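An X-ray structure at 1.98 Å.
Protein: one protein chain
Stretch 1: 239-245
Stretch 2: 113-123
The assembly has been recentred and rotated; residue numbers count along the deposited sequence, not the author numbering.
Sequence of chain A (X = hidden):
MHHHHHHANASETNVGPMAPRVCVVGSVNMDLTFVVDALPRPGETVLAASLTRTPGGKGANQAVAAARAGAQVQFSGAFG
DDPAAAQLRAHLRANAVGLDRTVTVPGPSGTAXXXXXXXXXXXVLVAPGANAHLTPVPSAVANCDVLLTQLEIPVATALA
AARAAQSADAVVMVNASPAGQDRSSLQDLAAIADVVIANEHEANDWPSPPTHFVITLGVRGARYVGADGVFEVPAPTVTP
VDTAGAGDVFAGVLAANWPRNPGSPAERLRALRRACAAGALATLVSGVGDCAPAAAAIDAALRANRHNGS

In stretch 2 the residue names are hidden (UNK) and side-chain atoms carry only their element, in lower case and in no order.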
# COMPACT_ATOMS: atom_id res chain seq x y z
N THR A 239 2.45 18.09 21.09
CA THR A 239 2.76 18.29 19.68
C THR A 239 2.72 16.93 18.97
O THR A 239 3.55 16.07 19.25
CB THR A 239 4.16 18.91 19.49
OG1 THR A 239 4.31 20.08 20.32
CG2 THR A 239 4.40 19.27 18.04
N PRO A 240 1.76 16.72 18.07
CA PRO A 240 1.55 15.39 17.48
C PRO A 240 2.58 15.06 16.40
O PRO A 240 3.09 15.96 15.72
CB PRO A 240 0.18 15.49 16.82
CG PRO A 240 0.04 16.95 16.48
CD PRO A 240 0.84 17.73 17.50
N VAL A 241 2.86 13.77 16.25
CA VAL A 241 3.73 13.27 15.19
C VAL A 241 2.90 12.45 14.20
O VAL A 241 3.04 12.61 12.99
CB VAL A 241 4.88 12.43 15.80
CG1 VAL A 241 5.60 11.62 14.73
CG2 VAL A 241 5.84 13.35 16.53
N ASP A 242 2.04 11.58 14.72
CA ASP A 242 1.26 10.66 13.90
C ASP A 242 0.05 10.21 14.72
O ASP A 242 0.20 9.49 15.69
CB ASP A 242 2.14 9.46 13.52
CG ASP A 242 1.39 8.41 12.71
OD1 ASP A 242 0.21 8.60 12.36
OD2 ASP A 242 2.03 7.37 12.39
N THR A 243 -1.14 10.65 14.32
CA THR A 243 -2.38 10.31 15.03
C THR A 243 -2.84 8.87 14.76
O THR A 243 -3.69 8.35 15.48
CB THR A 243 -3.52 11.26 14.69
OG1 THR A 243 -3.76 11.22 13.28
CG2 THR A 243 -3.16 12.71 15.09
N ALA A 244 -2.31 8.23 13.71
CA ALA A 244 -2.74 6.87 13.38
C ALA A 244 -2.44 5.94 14.55
O ALA A 244 -1.38 6.03 15.19
CB ALA A 244 -2.05 6.40 12.12
N GLY A 245 -3.40 5.08 14.85
CA GLY A 245 -3.23 4.12 15.92
C GLY A 245 -3.66 4.66 17.28
O GLY A 245 -3.84 3.89 18.20
N UNK A 113 -3.86 0.06 4.51
CA UNK A 113 -3.05 1.18 4.03
C UNK A 113 -3.33 2.36 4.97
O UNK A 113 -4.48 2.78 5.12
c UNK A 113 -2.09 -0.33 1.58
c UNK A 113 -3.41 0.44 1.60
c UNK A 113 -3.43 1.63 2.57
c UNK A 113 -2.50 2.78 2.08
N UNK A 114 -2.27 2.88 5.58
CA UNK A 114 -2.38 4.04 6.45
C UNK A 114 -1.62 5.17 5.77
O UNK A 114 -0.45 5.01 5.42
c UNK A 114 -2.05 5.00 8.79
c UNK A 114 -3.40 2.18 8.79
c UNK A 114 -2.07 2.39 8.42
c UNK A 114 -1.76 3.80 7.85
N UNK A 115 -2.26 6.32 5.58
CA UNK A 115 -1.57 7.46 4.99
C UNK A 115 -1.58 8.61 6.01
O UNK A 115 -2.62 8.93 6.57
c UNK A 115 -2.24 7.90 3.67
c UNK A 115 -1.36 8.96 2.95
c UNK A 115 -2.46 6.69 2.77
N UNK A 116 -0.40 9.19 6.26
CA UNK A 116 -0.24 10.20 7.33
C UNK A 116 0.30 11.44 6.64
O UNK A 116 1.30 11.36 5.92
c UNK A 116 0.73 9.71 8.45
c UNK A 116 0.21 8.39 9.04
c UNK A 116 0.91 10.78 9.55
N UNK A 117 -0.40 12.56 6.81
CA UNK A 117 -0.03 13.82 6.13
C UNK A 117 0.76 14.78 7.03
O UNK A 117 1.11 14.45 8.18
o UNK A 117 -1.88 15.43 7.64
c UNK A 117 -1.26 14.50 5.47
c UNK A 117 -2.25 15.14 6.48
o UNK A 117 -3.41 15.39 6.10
N UNK A 118 1.06 15.96 6.50
CA UNK A 118 1.89 16.94 7.21
C UNK A 118 1.32 17.45 8.54
O UNK A 118 2.08 17.87 9.42
c UNK A 118 2.24 18.10 6.27
N UNK A 119 0.00 17.40 8.70
CA UNK A 119 -0.63 17.82 9.95
C UNK A 119 -0.77 16.68 10.98
O UNK A 119 -1.38 16.87 12.05
o UNK A 119 -2.88 17.38 9.22
c UNK A 119 -2.01 18.41 9.66
N UNK A 120 -0.20 15.51 10.65
CA UNK A 120 -0.31 14.27 11.45
C UNK A 120 -1.68 13.59 11.39
O UNK A 120 -1.92 12.60 12.08
c UNK A 120 0.13 14.49 12.92
N UNK A 121 -2.58 14.12 10.56
CA UNK A 121 -3.86 13.46 10.29
C UNK A 121 -3.60 12.18 9.48
O UNK A 121 -2.58 12.06 8.83
c UNK A 121 -6.99 13.42 10.51
c UNK A 121 -4.81 14.39 9.53
o UNK A 121 -6.75 12.34 11.10
o UNK A 121 -7.86 14.24 10.91
c UNK A 121 -6.20 13.80 9.24
N UNK A 122 -4.54 11.23 9.54
CA UNK A 122 -4.35 9.93 8.88
C UNK A 122 -5.64 9.44 8.23
O UNK A 122 -6.74 9.85 8.64
o UNK A 122 -5.59 7.36 10.50
n UNK A 122 -5.11 8.99 11.99
c UNK A 122 -3.83 8.89 9.90
c UNK A 122 -4.93 8.35 10.83
N UNK A 123 -5.51 8.61 7.20
CA UNK A 123 -6.63 7.85 6.65
C UNK A 123 -6.26 6.38 6.71
O UNK A 123 -5.07 6.03 6.67
o UNK A 123 -5.88 7.81 4.29
c UNK A 123 -6.97 8.18 5.17
c UNK A 123 -7.31 9.69 4.98
O HOH W 1 -5.56 5.18 12.94

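Position 113 carries four side-chain carbons, forked at the first, with one arm two carbons long; this is the sec-butyl side chain of isoleucine, branched at the beta carbon, and Ile113 lies beyond reach of stretch 1. Position 114 has the same four carbons and the same fork, but points toward stretch 1, where one arm of the fork packs against Ala244. It is Ile114, with CG2 3.6 Å from Ala244 CB. At 115 one carbon carries two others, and the group points away from stretch 1: Val115. Its N and O pair with the backbone of position 123, N to O and O to N, each at 3.0 Å.

Position 116 repeats the three-carbon fork but faces stretch 1, touching Asp242 and Ala244. This is Val116, whose CG2 lies 3.3 Å from Asp242 OD1 and 4.3 Å from Ala244 CB. Position 117 shows two carbons, the second bearing two oxygens, a short carboxylate: Asp117. It makes no contact with stretch 1 and opens a type I turn that ends at position 120. A single carbon at 118, pointing away, identifies Ala118. One carbon followed by one oxygen at 119 gives Ser119, whose N and OG donate to Asp117 OD1 at 2.9 and 2.7 Å, bracing the turn from within.

Position 120 has one side-chain carbon, directed toward stretch 1 and touching Pro240, Val241 and Asp242. It is Ala120; its CB lies 4.0 Å from Pro240 CB and 3.5 Å from Val241 O. Position 121 has three carbons, the third carrying two oxygens: Glu121. The chain starts away from stretch 1 but bends back, and OE2 accepts from the backbone N of position 122 at 2.9 Å. At 122 two carbons end in one oxygen and one nitrogen, a carboxamide beside Thr243 and Ala244, hence Asn122. Position 123, one carbon carrying an oxygen and a carbon, is Thr123, pointing away.

The contact centres on Thr243. Its N and OG1 both donate to Ala120 O, at 3.1 and 2.6 Å, so one carbonyl at the end of the turn holds both backbone and side chain. With its proton committed there, Thr243 OG1 accepts from Asn122 ND2 at 2.9 Å. A water links Asn122 OD1 (3.3 Å) to Gly245 N (2.9 Å), extending the polar network toward the start of a helix. Alongside it, Ala244 packs on Ile114 and Val116, while Ala244 N donates to Asp242 OD1 at 2.9 Å, an internal hydrogen bond of stretch 1.

Stretch 2 (113-123) IIVVDASAENT
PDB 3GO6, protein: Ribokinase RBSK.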